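Local structure of ferritin like protein (3HL1) at residues P180-T185 and L196-I201; Q48-Q53 and W231-R236; V84-F89 and D137-G142. The protein is of unknown function but has a ferritin-like helical fold and probably binds metal. One frame throughout, in Å; residues are numbered along the deposited sequence. Where two conformers were deposited one is given.

Interaction 1 of 3, residues P180-T185 and L196-I201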
ATOM      1  N   PRO A 180       6.107  -1.992 -21.859  1.00 54.65           N
ATOM      2  CA  PRO A 180       4.771  -2.264 -22.368  1.00 52.48           C
ATOM      3  C   PRO A 180       3.748  -1.912 -21.248  1.00 49.29           C
ATOM      4  O   PRO A 180       4.146  -1.622 -20.115  1.00 44.60           O
ATOM      5  CB  PRO A 180       4.821  -3.775 -22.640  1.00 53.36           C
ATOM      6  CG  PRO A 180       5.714  -4.303 -21.522  1.00 56.83           C
ATOM      7  CD  PRO A 180       6.805  -3.239 -21.460  1.00 54.28           C
ATOM      8  N   PRO A 181       2.449  -1.904 -21.565  1.00 48.30           N
ATOM      9  CA  PRO A 181       1.507  -1.718 -20.459  1.00 47.50           C
ATOM     10  C   PRO A 181       1.730  -2.813 -19.400  1.00 44.61           C
ATOM     11  O   PRO A 181       2.086  -3.943 -19.728  1.00 43.82           O
ATOM     12  CB  PRO A 181       0.133  -1.865 -21.140  1.00 48.21           C
ATOM     13  CG  PRO A 181       0.418  -2.529 -22.470  1.00 51.94           C
ATOM     14  CD  PRO A 181       1.768  -2.050 -22.866  1.00 49.22           C
ATOM     15  N   LEU A 182       1.540  -2.478 -18.142  1.00 41.82           N
ATOM     16  CA  LEU A 182       1.778  -3.418 -17.085  1.00 36.13           C
ATOM     17  C   LEU A 182       0.410  -4.046 -16.783  1.00 34.30           C
ATOM     18  O   LEU A 182      -0.243  -3.800 -15.746  1.00 33.99           O
ATOM     19  CB  LEU A 182       2.435  -2.722 -15.927  1.00 36.93           C
ATOM     20  CG  LEU A 182       3.895  -2.284 -16.105  1.00 40.55           C
ATOM     21  CD1 LEU A 182       4.336  -1.624 -14.834  1.00 31.40           C
ATOM     22  CD2 LEU A 182       4.836  -3.441 -16.440  1.00 35.11           C
ATOM     23  N   THR A 183      -0.015  -4.809 -17.773  1.00 33.18           N
ATOM     24  CA  THR A 183      -1.320  -5.422 -17.812  1.00 34.95           C
ATOM     25  C   THR A 183      -1.199  -6.855 -18.284  1.00 35.95           C
ATOM     26  O   THR A 183      -0.197  -7.274 -18.866  1.00 35.24           O
ATOM     27  CB  THR A 183      -2.252  -4.696 -18.801  1.00 36.09           C
ATOM     28  OG1 THR A 183      -1.713  -4.830 -20.102  1.00 36.35           O
ATOM     29  CG2 THR A 183      -2.376  -3.233 -18.493  1.00 35.61           C
ATOM     30  N   VAL A 184      -2.267  -7.603 -18.077  1.00 33.29           N
ATOM     31  CA  VAL A 184      -2.354  -8.960 -18.541  1.00 33.13           C
ATOM     32  C   VAL A 184      -3.176  -8.958 -19.821  1.00 33.01           C
ATOM     33  O   VAL A 184      -4.401  -8.747 -19.816  1.00 28.47           O
ATOM     34  CB  VAL A 184      -2.938  -9.868 -17.443  1.00 31.53           C
ATOM     35  CG1 VAL A 184      -3.089 -11.300 -17.954  1.00 34.10           C
ATOM     36  CG2 VAL A 184      -2.018  -9.796 -16.164  1.00 27.39           C
ATOM     37  N   THR A 185      -2.476  -9.181 -20.933  1.00 35.26           N
ATOM     38  CA  THR A 185      -3.085  -9.128 -22.260  1.00 33.62           C
ATOM     39  C   THR A 185      -3.355 -10.510 -22.839  1.00 33.06           C
ATOM     40  O   THR A 185      -4.068 -10.627 -23.812  1.00 35.29           O
ATOM     41  CB  THR A 185      -2.180  -8.395 -23.257  1.00 33.57           C
ATOM     42  OG1 THR A 185      -0.923  -9.077 -23.331  1.00 30.24           O
ATOM     43  CG2 THR A 185      -1.955  -6.964 -22.816  1.00 34.18           C
ATOM     44  N   LEU A 196       2.735 -12.961 -13.209  1.00 33.42           N
ATOM     45  CA  LEU A 196       3.904 -13.214 -12.355  1.00 35.59           C
ATOM     46  C   LEU A 196       4.919 -12.083 -12.453  1.00 35.23           C
ATOM     47  O   LEU A 196       5.549 -11.706 -11.472  1.00 34.14           O
ATOM     48  CB  LEU A 196       4.614 -14.528 -12.726  1.00 38.39           C
ATOM     49  CG  LEU A 196       4.106 -15.856 -12.167  1.00 46.84           C
ATOM     50  CD1 LEU A 196       5.079 -16.984 -12.628  1.00 41.62           C
ATOM     51  CD2 LEU A 196       3.941 -15.846 -10.641  1.00 37.64           C
ATOM     52  N   THR A 197       5.082 -11.542 -13.649  1.00 34.87           N
ATOM     53  CA  THR A 197       5.989 -10.425 -13.819  1.00 35.33           C
ATOM     54  C   THR A 197       5.504  -9.252 -12.999  1.00 33.16           C
ATOM     55  O   THR A 197       6.289  -8.599 -12.344  1.00 32.17           O
ATOM     56  CB  THR A 197       6.090 -10.075 -15.305  1.00 37.42           C
ATOM     57  OG1 THR A 197       6.551 -11.242 -16.011  1.00 36.14           O
ATOM     58  CG2 THR A 197       6.989  -8.859 -15.548  1.00 29.54           C
ATOM     59  N   LEU A 198       4.199  -8.979 -13.050  1.00 33.27           N
ATOM     60  CA  LEU A 198       3.619  -7.885 -12.253  1.00 32.08           C
ATOM     61  C   LEU A 198       3.851  -8.105 -10.766  1.00 30.83           C
ATOM     62  O   LEU A 198       4.201  -7.146 -10.057  1.00 28.82           O
ATOM     63  CB  LEU A 198       2.144  -7.658 -12.567  1.00 32.60           C
ATOM     64  CG  LEU A 198       1.725  -7.434 -14.019  1.00 34.12           C
ATOM     65  CD1 LEU A 198       0.270  -7.035 -14.072  1.00 31.21           C
ATOM     66  CD2 LEU A 198       2.613  -6.476 -14.680  1.00 34.68           C
ATOM     67  N   VAL A 199       3.695  -9.345 -10.273  1.00 29.10           N
ATOM     68  CA  VAL A 199       4.034  -9.626  -8.859  1.00 30.95           C
ATOM     69  C   VAL A 199       5.505  -9.315  -8.548  1.00 32.40           C
ATOM     70  O   VAL A 199       5.815  -8.724  -7.506  1.00 31.18           O
ATOM     71  CB  VAL A 199       3.695 -11.057  -8.432  1.00 33.45           C
ATOM     72  CG1 VAL A 199       4.178 -11.341  -6.981  1.00 27.78           C
ATOM     73  CG2 VAL A 199       2.196 -11.299  -8.543  1.00 32.45           C
ATOM     74  N   ASP A 200       6.402  -9.699  -9.456  1.00 33.45           N
ATOM     75  CA  ASP A 200       7.857  -9.453  -9.299  1.00 36.30           C
ATOM     76  C   ASP A 200       8.214  -7.986  -9.209  1.00 34.60           C
ATOM     77  O   ASP A 200       8.973  -7.616  -8.361  1.00 33.46           O
ATOM     78  CB  ASP A 200       8.676 -10.124 -10.417  1.00 34.75           C
ATOM     79  CG  ASP A 200       8.849 -11.619 -10.178  1.00 40.47           C
ATOM     80  OD1 ASP A 200       8.653 -12.083  -9.020  1.00 38.99           O
ATOM     81  OD2 ASP A 200       9.163 -12.338 -11.140  1.00 46.41           O
ATOM     82  N   ILE A 201       7.598  -7.155 -10.046  1.00 32.65           N
ATOM     83  CA  ILE A 201       7.741  -5.719  -9.939  1.00 33.54           C
ATOM     84  C   ILE A 201       7.305  -5.192  -8.582  1.00 34.08           C
ATOM     85  O   ILE A 201       7.973  -4.343  -8.047  1.00 36.19           O
ATOM     86  CB  ILE A 201       6.913  -4.975 -11.025  1.00 33.86           C
ATOM     87  CG1 ILE A 201       7.474  -5.238 -12.426  1.00 38.18           C
ATOM     88  CG2 ILE A 201       6.900  -3.449 -10.729  1.00 34.63           C
ATOM     89  CD1 ILE A 201       6.481  -4.998 -13.539  1.00 39.91           C
TER

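Interaction 2 of 3, residues Q48-Q53 and W231-R236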
ATOM      1  N   GLN A  48       7.941  10.294  -1.135  1.00 28.72           N
ATOM      2  CA  GLN A  48       7.118  10.608  -2.270  1.00 28.71           C
ATOM      3  C   GLN A  48       7.231   9.555  -3.363  1.00 28.43           C
ATOM      4  O   GLN A  48       6.220   9.058  -3.852  1.00 29.91           O
ATOM      5  CB  GLN A  48       7.504  11.979  -2.786  1.00 32.13           C
ATOM      6  CG  GLN A  48       6.656  12.473  -3.898  1.00 34.91           C
ATOM      7  CD  GLN A  48       7.146  13.822  -4.368  1.00 46.39           C
ATOM      8  OE1 GLN A  48       6.401  14.778  -4.359  1.00 48.34           O
ATOM      9  NE2 GLN A  48       8.424  13.914  -4.685  1.00 48.12           N
ATOM     10  N   ALA A  49       8.442   9.163  -3.723  1.00 31.24           N
ATOM     11  CA  ALA A  49       8.633   8.178  -4.769  1.00 32.48           C
ATOM     12  C   ALA A  49       8.010   6.844  -4.323  1.00 33.54           C
ATOM     13  O   ALA A  49       7.333   6.167  -5.114  1.00 29.87           O
ATOM     14  CB  ALA A  49      10.138   8.028  -5.135  1.00 33.30           C
ATOM     15  N   ALA A  50       8.174   6.507  -3.039  1.00 35.18           N
ATOM     16  CA  ALA A  50       7.610   5.274  -2.480  1.00 31.69           C
ATOM     17  C   ALA A  50       6.092   5.231  -2.532  1.00 33.02           C
ATOM     18  O   ALA A  50       5.496   4.199  -2.853  1.00 31.48           O
ATOM     19  CB  ALA A  50       8.074   5.045  -0.990  1.00 27.58           C
ATOM     20  N   VAL A  51       5.463   6.346  -2.221  1.00 31.38           N
ATOM     21  CA  VAL A  51       3.998   6.513  -2.266  0.50 32.70           C
ATOM     22  C   VAL A  51       3.467   6.232  -3.672  1.00 33.06           C
ATOM     23  O   VAL A  51       2.479   5.522  -3.889  1.00 32.40           O
ATOM     24  CB  VAL A  51       3.551   7.955  -1.936  0.50 32.54           C
ATOM     25  CG1 VAL A  51       2.082   8.188  -2.406  0.50 28.52           C
ATOM     26  CG2 VAL A  51       3.690   8.229  -0.468  0.50 24.19           C
ATOM     27  N   TYR A  52       4.136   6.815  -4.653  1.00 30.71           N
ATOM     28  CA  TYR A  52       3.787   6.629  -6.043  1.00 35.09           C
ATOM     29  C   TYR A  52       3.927   5.163  -6.438  1.00 34.07           C
ATOM     30  O   TYR A  52       3.107   4.655  -7.171  1.00 35.56           O
ATOM     31  CB  TYR A  52       4.663   7.499  -6.967  1.00 36.97           C
ATOM     32  CG  TYR A  52       4.448   9.015  -6.823  1.00 50.14           C
ATOM     33  CD1 TYR A  52       3.336   9.549  -6.146  1.00 59.02           C
ATOM     34  CD2 TYR A  52       5.351   9.916  -7.386  1.00 60.60           C
ATOM     35  CE1 TYR A  52       3.144  10.930  -6.019  1.00 56.55           C
ATOM     36  CE2 TYR A  52       5.158  11.311  -7.287  1.00 55.66           C
ATOM     37  CZ  TYR A  52       4.051  11.800  -6.609  1.00 55.97           C
ATOM     38  OH  TYR A  52       3.875  13.164  -6.510  1.00 59.18           O
ATOM     39  N   GLN A  53       4.957   4.483  -5.935  1.00 34.43           N
ATOM     40  CA  GLN A  53       5.098   3.049  -6.170  1.00 33.20           C
ATOM     41  C   GLN A  53       3.994   2.231  -5.510  1.00 32.45           C
ATOM     42  O   GLN A  53       3.522   1.232  -6.080  1.00 35.52           O
ATOM     43  CB  GLN A  53       6.461   2.551  -5.729  1.00 31.75           C
ATOM     44  CG  GLN A  53       7.546   3.186  -6.562  1.00 40.09           C
ATOM     45  CD  GLN A  53       8.880   2.495  -6.403  1.00 38.56           C
ATOM     46  OE1 GLN A  53       9.202   1.954  -5.339  1.00 42.25           O
ATOM     47  NE2 GLN A  53       9.656   2.503  -7.465  1.00 46.80           N
ATOM     48  N   TRP A 231      16.223   1.574  -5.727  1.00 67.75           N
ATOM     49  CA  TRP A 231      16.394   1.490  -4.275  1.00 64.29           C
ATOM     50  C   TRP A 231      15.094   1.050  -3.570  1.00 56.67           C
ATOM     51  O   TRP A 231      14.097   1.784  -3.588  1.00 48.23           O
ATOM     52  CB  TRP A 231      16.885   2.845  -3.772  1.00 67.90           C
ATOM     53  CG  TRP A 231      17.679   2.791  -2.513  1.00 74.96           C
ATOM     54  CD1 TRP A 231      18.281   1.691  -1.948  1.00 78.48           C
ATOM     55  CD2 TRP A 231      18.008   3.905  -1.674  1.00 82.14           C
ATOM     56  NE1 TRP A 231      18.935   2.057  -0.799  1.00 82.61           N
ATOM     57  CE2 TRP A 231      18.787   3.409  -0.607  1.00 84.06           C
ATOM     58  CE3 TRP A 231      17.706   5.275  -1.713  1.00 81.31           C
ATOM     59  CZ2 TRP A 231      19.273   4.236   0.416  1.00 78.43           C
ATOM     60  CZ3 TRP A 231      18.194   6.096  -0.696  1.00 80.00           C
ATOM     61  CH2 TRP A 231      18.967   5.570   0.352  1.00 78.01           C
ATOM     62  N   PRO A 232      15.099  -0.163  -2.965  1.00 51.97           N
ATOM     63  CA  PRO A 232      13.813  -0.669  -2.449  1.00 49.57           C
ATOM     64  C   PRO A 232      13.290   0.131  -1.247  1.00 45.06           C
ATOM     65  O   PRO A 232      14.040   0.876  -0.630  1.00 38.70           O
ATOM     66  CB  PRO A 232      14.103  -2.144  -2.095  1.00 49.06           C
ATOM     67  CG  PRO A 232      15.472  -2.425  -2.631  1.00 53.13           C
ATOM     68  CD  PRO A 232      16.189  -1.125  -2.722  1.00 51.98           C
ATOM     69  N   HIS A 233      11.988   0.006  -0.967  1.00 43.95           N
ATOM     70  CA  HIS A 233      11.339   0.807   0.086  1.00 42.93           C
ATOM     71  C   HIS A 233      11.982   0.539   1.467  1.00 41.39           C
ATOM     72  O   HIS A 233      12.246   1.464   2.269  1.00 39.22           O
ATOM     73  CB  HIS A 233       9.839   0.499   0.147  1.00 41.28           C
ATOM     74  CG  HIS A 233       9.067   0.959  -1.055  1.00 38.04           C
ATOM     75  ND1 HIS A 233       7.688   0.857  -1.137  1.00 37.02           N
ATOM     76  CD2 HIS A 233       9.478   1.499  -2.233  1.00 37.15           C
ATOM     77  CE1 HIS A 233       7.282   1.336  -2.299  1.00 35.78           C
ATOM     78  NE2 HIS A 233       8.349   1.700  -3.000  1.00 35.78           N
ATOM     79  N   PHE A 234      12.251  -0.736   1.749  1.00 40.73           N
ATOM     80  CA  PHE A 234      12.848  -1.084   3.036  1.00 40.32           C
ATOM     81  C   PHE A 234      14.155  -0.319   3.221  1.00 41.47           C
ATOM     82  O   PHE A 234      14.341   0.396   4.213  1.00 37.80           O
ATOM     83  CB  PHE A 234      13.109  -2.580   3.176  1.00 38.35           C
ATOM     84  CG  PHE A 234      13.680  -2.931   4.507  1.00 37.87           C
ATOM     85  CD1 PHE A 234      12.906  -2.792   5.664  1.00 43.31           C
ATOM     86  CD2 PHE A 234      14.992  -3.334   4.643  1.00 38.50           C
ATOM     87  CE1 PHE A 234      13.422  -3.070   6.909  1.00 40.52           C
ATOM     88  CE2 PHE A 234      15.496  -3.620   5.889  1.00 38.19           C
ATOM     89  CZ  PHE A 234      14.711  -3.486   7.024  1.00 40.71           C
ATOM     90  N   GLN A 235      15.048  -0.448   2.249  1.00 40.48           N
ATOM     91  CA  GLN A 235      16.342   0.223   2.335  1.00 42.15           C
ATOM     92  C   GLN A 235      16.189   1.751   2.471  1.00 39.41           C
ATOM     93  O   GLN A 235      16.799   2.363   3.342  1.00 41.02           O
ATOM     94  CB  GLN A 235      17.191  -0.188   1.137  1.00 44.90           C
ATOM     95  CG  GLN A 235      17.847  -1.584   1.309  1.00 55.70           C
ATOM     96  CD  GLN A 235      17.068  -2.763   0.662  1.00 67.35           C
ATOM     97  OE1 GLN A 235      15.856  -2.937   0.862  1.00 69.51           O
ATOM     98  NE2 GLN A 235      17.797  -3.596  -0.097  1.00 65.03           N
ATOM     99  N   ARG A 236      15.345   2.349   1.644  1.00 40.50           N
ATOM    100  CA  ARG A 236      15.028   3.784   1.728  1.00 42.19           C
ATOM    101  C   ARG A 236      14.655   4.228   3.139  1.00 40.34           C
ATOM    102  O   ARG A 236      15.150   5.235   3.644  1.00 41.45           O
ATOM    103  CB  ARG A 236      13.788   4.110   0.870  1.00 45.36           C
ATOM    104  CG  ARG A 236      13.958   4.117  -0.618  1.00 55.86           C
ATOM    105  CD  ARG A 236      12.570   4.374  -1.207  1.00 64.77           C
ATOM    106  NE  ARG A 236      12.508   4.072  -2.627  1.00 66.08           N
ATOM    107  CZ  ARG A 236      12.470   4.975  -3.595  1.00 72.12           C
ATOM    108  NH1 ARG A 236      12.461   6.278  -3.330  1.00 74.79           N
ATOM    109  NH2 ARG A 236      12.426   4.559  -4.852  1.00 79.30           N
TER
HETATM  110  O   HOH W   1      11.774   0.968  -4.947  1.00 55.93           O

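Interaction 3 of 3, residues V84-F89 and D137-G142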
ATOM      1  N   VAL A  84      -1.670  -3.849  11.344  1.00 42.16           N
ATOM      2  CA  VAL A  84      -1.324  -3.735   9.937  1.00 39.30           C
ATOM      3  C   VAL A  84      -2.074  -4.857   9.201  1.00 37.34           C
ATOM      4  O   VAL A  84      -1.984  -6.019   9.606  1.00 36.83           O
ATOM      5  CB  VAL A  84       0.215  -3.864   9.738  1.00 37.88           C
ATOM      6  CG1 VAL A  84       0.594  -3.793   8.232  1.00 37.83           C
ATOM      7  CG2 VAL A  84       0.942  -2.762  10.523  1.00 44.91           C
ATOM      8  N   PRO A  85      -2.837  -4.531   8.145  1.00 35.52           N
ATOM      9  CA  PRO A  85      -3.603  -5.592   7.448  1.00 38.29           C
ATOM     10  C   PRO A  85      -2.763  -6.795   7.014  1.00 35.68           C
ATOM     11  O   PRO A  85      -1.808  -6.647   6.263  1.00 34.98           O
ATOM     12  CB  PRO A  85      -4.221  -4.861   6.239  1.00 41.08           C
ATOM     13  CG  PRO A  85      -4.341  -3.392   6.731  1.00 42.49           C
ATOM     14  CD  PRO A  85      -3.115  -3.194   7.596  1.00 34.23           C
ATOM     15  N   HIS A  86      -3.091  -7.974   7.548  1.00 33.39           N
ATOM     16  CA  HIS A  86      -2.562  -9.264   7.031  1.00 35.83           C
ATOM     17  C   HIS A  86      -1.098  -9.547   7.387  1.00 35.82           C
ATOM     18  O   HIS A  86      -0.488 -10.434   6.814  1.00 33.82           O
ATOM     19  CB  HIS A  86      -2.849  -9.408   5.502  1.00 34.64           C
ATOM     20  CG  HIS A  86      -4.318  -9.329   5.162  1.00 35.46           C
ATOM     21  ND1 HIS A  86      -5.218 -10.285   5.558  1.00 37.29           N
ATOM     22  CD2 HIS A  86      -5.048  -8.366   4.551  1.00 38.79           C
ATOM     23  CE1 HIS A  86      -6.438  -9.925   5.197  1.00 41.82           C
ATOM     24  NE2 HIS A  86      -6.361  -8.769   4.570  1.00 37.15           N
ATOM     25  N   ILE A  87      -0.549  -8.765   8.315  1.00 34.40           N
ATOM     26  CA  ILE A  87       0.841  -8.913   8.761  1.00 37.05           C
ATOM     27  C   ILE A  87       0.877  -9.177  10.269  1.00 35.25           C
ATOM     28  O   ILE A  87       0.244  -8.485  11.048  1.00 34.28           O
ATOM     29  CB  ILE A  87       1.730  -7.700   8.444  1.00 38.26           C
ATOM     30  CG1 ILE A  87       1.757  -7.429   6.929  1.00 39.45           C
ATOM     31  CG2 ILE A  87       3.166  -7.932   8.986  1.00 33.63           C
ATOM     32  CD1 ILE A  87       2.266  -8.608   6.069  1.00 33.93           C
ATOM     33  N   ASP A  88       1.539 -10.253  10.629  1.00 35.62           N
ATOM     34  CA  ASP A  88       1.812 -10.623  12.046  1.00 34.61           C
ATOM     35  C   ASP A  88       3.309 -10.795  12.258  1.00 32.10           C
ATOM     36  O   ASP A  88       3.897 -11.799  11.867  1.00 32.25           O
ATOM     37  CB  ASP A  88       1.116 -11.952  12.337  1.00 32.98           C
ATOM     38  CG  ASP A  88       1.201 -12.373  13.808  1.00 45.42           C
ATOM     39  OD1 ASP A  88       1.786 -11.634  14.651  1.00 39.60           O
ATOM     40  OD2 ASP A  88       0.687 -13.480  14.092  1.00 45.36           O
ATOM     41  N   PHE A  89       3.934  -9.830  12.917  1.00 32.94           N
ATOM     42  CA  PHE A  89       5.385  -9.853  13.098  1.00 35.31           C
ATOM     43  C   PHE A  89       5.820 -10.945  14.087  1.00 33.79           C
ATOM     44  O   PHE A  89       6.984 -11.324  14.111  1.00 35.24           O
ATOM     45  CB  PHE A  89       5.902  -8.466  13.495  1.00 33.63           C
ATOM     46  CG  PHE A  89       5.631  -7.418  12.442  1.00 31.71           C
ATOM     47  CD1 PHE A  89       6.188  -7.528  11.193  1.00 38.11           C
ATOM     48  CD2 PHE A  89       4.783  -6.356  12.697  1.00 32.01           C
ATOM     49  CE1 PHE A  89       5.938  -6.580  10.209  1.00 33.92           C
ATOM     50  CE2 PHE A  89       4.493  -5.400  11.712  1.00 33.62           C
ATOM     51  CZ  PHE A  89       5.071  -5.517  10.453  1.00 28.98           C
ATOM     52  N   ASP A 137      -6.050 -20.818   3.446  1.00 32.68           N
ATOM     53  CA  ASP A 137      -6.808 -20.248   4.575  1.00 36.91           C
ATOM     54  C   ASP A 137      -6.006 -19.343   5.505  1.00 38.85           C
ATOM     55  O   ASP A 137      -6.540 -18.855   6.490  1.00 36.81           O
ATOM     56  CB  ASP A 137      -7.546 -21.336   5.372  1.00 39.26           C
ATOM     57  CG  ASP A 137      -6.626 -22.429   5.935  1.00 49.02           C
ATOM     58  OD1 ASP A 137      -5.381 -22.365   5.801  1.00 49.20           O
ATOM     59  OD2 ASP A 137      -7.188 -23.390   6.515  1.00 68.28           O
ATOM     60  N   VAL A 138      -4.734 -19.118   5.178  1.00 39.09           N
ATOM     61  CA  VAL A 138      -3.887 -18.193   5.915  1.00 40.55           C
ATOM     62  C   VAL A 138      -4.275 -16.764   5.571  1.00 41.28           C
ATOM     63  O   VAL A 138      -4.419 -16.429   4.405  1.00 38.39           O
ATOM     64  CB  VAL A 138      -2.402 -18.387   5.550  1.00 39.91           C
ATOM     65  CG1 VAL A 138      -1.529 -17.398   6.274  1.00 39.18           C
ATOM     66  CG2 VAL A 138      -1.993 -19.809   5.884  1.00 39.86           C
ATOM     67  N   THR A 139      -4.432 -15.953   6.594  1.00 41.06           N
ATOM     68  CA  THR A 139      -4.775 -14.557   6.442  1.00 45.62           C
ATOM     69  C   THR A 139      -3.642 -13.605   6.884  1.00 42.51           C
ATOM     70  O   THR A 139      -3.624 -12.462   6.439  1.00 44.20           O
ATOM     71  CB  THR A 139      -6.098 -14.175   7.204  1.00 44.82           C
ATOM     72  OG1 THR A 139      -6.291 -12.750   7.111  1.00 60.15           O
ATOM     73  CG2 THR A 139      -6.029 -14.564   8.654  1.00 45.87           C
ATOM     74  N   ASP A 140      -2.754 -14.064   7.768  1.00 39.63           N
ATOM     75  CA  ASP A 140      -1.658 -13.279   8.284  1.00 36.65           C
ATOM     76  C   ASP A 140      -0.323 -13.886   7.904  1.00 32.81           C
ATOM     77  O   ASP A 140      -0.089 -15.111   7.994  1.00 32.57           O
ATOM     78  CB  ASP A 140      -1.725 -13.148   9.799  1.00 39.03           C
ATOM     79  CG  ASP A 140      -2.863 -12.253  10.283  1.00 43.99           C
ATOM     80  OD1 ASP A 140      -3.135 -11.236   9.661  1.00 45.91           O
ATOM     81  OD2 ASP A 140      -3.425 -12.525  11.368  1.00 56.70           O
ATOM     82  N   TYR A 141       0.583 -13.008   7.503  1.00 33.38           N
ATOM     83  CA  TYR A 141       1.901 -13.419   7.079  1.00 30.41           C
ATOM     84  C   TYR A 141       2.975 -12.607   7.830  1.00 30.57           C
ATOM     85  O   TYR A 141       2.695 -11.573   8.419  1.00 30.23           O
ATOM     86  CB  TYR A 141       1.997 -13.222   5.539  1.00 33.79           C
ATOM     87  CG  TYR A 141       0.991 -13.999   4.713  1.00 31.30           C
ATOM     88  CD1 TYR A 141      -0.270 -13.476   4.391  1.00 31.91           C
ATOM     89  CD2 TYR A 141       1.296 -15.260   4.249  1.00 31.31           C
ATOM     90  CE1 TYR A 141      -1.170 -14.204   3.664  1.00 32.00           C
ATOM     91  CE2 TYR A 141       0.406 -15.988   3.493  1.00 31.14           C
ATOM     92  CZ  TYR A 141      -0.830 -15.462   3.204  1.00 31.43           C
ATOM     93  OH  TYR A 141      -1.687 -16.252   2.457  1.00 28.62           O
ATOM     94  N   GLY A 142       4.223 -13.073   7.782  1.00 29.34           N
ATOM     95  CA  GLY A 142       5.312 -12.387   8.472  1.00 30.90           C
ATOM     96  C   GLY A 142       5.907 -11.202   7.742  1.00 31.15           C
ATOM     97  O   GLY A 142       6.673 -10.446   8.306  1.00 30.85           O
TER

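Interaction 1 of 3, residues P180-T185 and L196-I201
Three apolar contacts join the loop 180-185 to helix 188-207, and Leu198 takes part in two of them. Its isobutyl fork comes up to the loop backbone at Leu182. The Leu198 and Leu182 side chains cross obliquely, Leu198 CD1 lying 3.7 Å from Leu182 O and Leu198 CD2 4.0 Å from Leu182 CB. One helical turn on, Ile201 meets Leu182 tip to tip, with Ile201 CD1 3.7 Å from Leu182 CD2. The third contact is looser, Val184 CG2 standing 4.2 Å from Leu198 CD1. On both Leu198 and Ile201 the branch that leads to the contact is anti to the carbonyl carbon (chi1 -54° and -67°), beside the backbone N, and the i, i+3 spacing puts the two side chains on one side of the helix. Leu182 is the central residue of an inverse gamma turn, closed by a weak hydrogen bond from Thr183 N to Pro181 O. Its carbonyl oxygen, touched by a Leu198 methyl, also accepts a hydrogen bond from Asn63 ND2, and Val184 N is held by Gln168 OE1. The loop thus folds back over the helix that follows it, while Leu182 and Val184 also pack on Leu60 and Ala67 of helix 42-67, a neighbouring helix of the ferritin-like fold.

Interaction 2 of 3, residues Q48-Q53 and W231-R236
Gln53 and His233 meet obliquely, with the amide and imidazole planes turned only 29° from each other. His233 NE2 donates to Gln53 OE1 across a short 2.5 Å, arriving in the carbonyl plane on a lone pair, although the angle at the hydrogen is bent to 139°. Gln53 CB also lies at the ring edge, in its plane, 3.4 Å from His233 NE2. The methyl of Ala50 sits over one face of the same imidazole, a CH-pi contact with Ala50 CB 3.9 Å from the ring centroid and almost on its normal. At the other ring nitrogen, ND1 is hydrogen-bonded to Glu122 OE2, so both nitrogens are engaged and the ring's rotation is fixed. This joins helix 42-67 of the ferritin-like fold to the first turn of helix 233-242, where Pro232 is the N-cap residue; an unidentified ligand, probably from the crystallisation liquor, lies near the His233 side chain. Arg236, extended from CG to NE, reaches back to Trp231 O, with Arg236 NE 2.9 Å from that oxygen and above the carbonyl plane. Its guanidinium approaches Ala49 obliquely, Arg236 NH1 coming within 3.4 Å of Ala49 CB. A water lies 2.8 Å from both Gln53 OE1 and Trp231 O and bridges them.

Interaction 3 of 3, residues V84-F89 and D137-G142
Two extended loop segments run in roughly the same direction, their touching parts 30° apart, and pair at a single parallel beta bridge between Ile87 and Tyr141. Tyr141 supplies both polar backbone groups: its N donates to His86 O at 2.9 Å, and its O accepts from Asp88 N at 2.8 Å, the straighter bond at 165°. Both donors lie above the plane of the carbonyl they address. This small bridge ties together two interhelical loops of an otherwise helical ferritin-like fold, at the last residue of a type II turn from Val84 to Ile87. His86, in that turn with positive phi (74°), carries the main side-chain contact. Its imidazole crosses Thr139 at about a right angle, and His86 ND1 points in the ring plane to a lone pair of Thr139 O, 2.8 Å away. The threonine hydroxyl OG1, anti to its backbone N, makes a second, weak bond to ND1. Ile87 and Tyr141 both leave the pairing outward at CB, toward Leu21 and Ala150 respectively, but the Ile87 branches fold back, Ile87 CG2 to 3.7 Å from Tyr141 O. Asp88 and Asp140 adjoin through CB atoms; Asp88 OD1 bonds Asp90 N, while Asp140 OD1 rests 3.3 Å from His86 CA.

How the interactions relate
All three contacts are partly buried, but interaction 2 lies closest to the middle of the chain, its centre about 11 Å from that of the protein, against about 17 Å for interaction 1 and 14 Å for interaction 3. Their chemistry follows the elements joined rather than depth: interaction 1 is aliphatic, loop against helix; interaction 2 joins two helices by polar side chains and a water; interaction 3 pairs loop with loop mainly through backbone. Helix 42-67 is common to the first two, since it carries 48-53 and also packs on Leu182 and Val184. Interactions 1 and 3 are both nested within the chain span closed by interaction 2, and no two of the three touch.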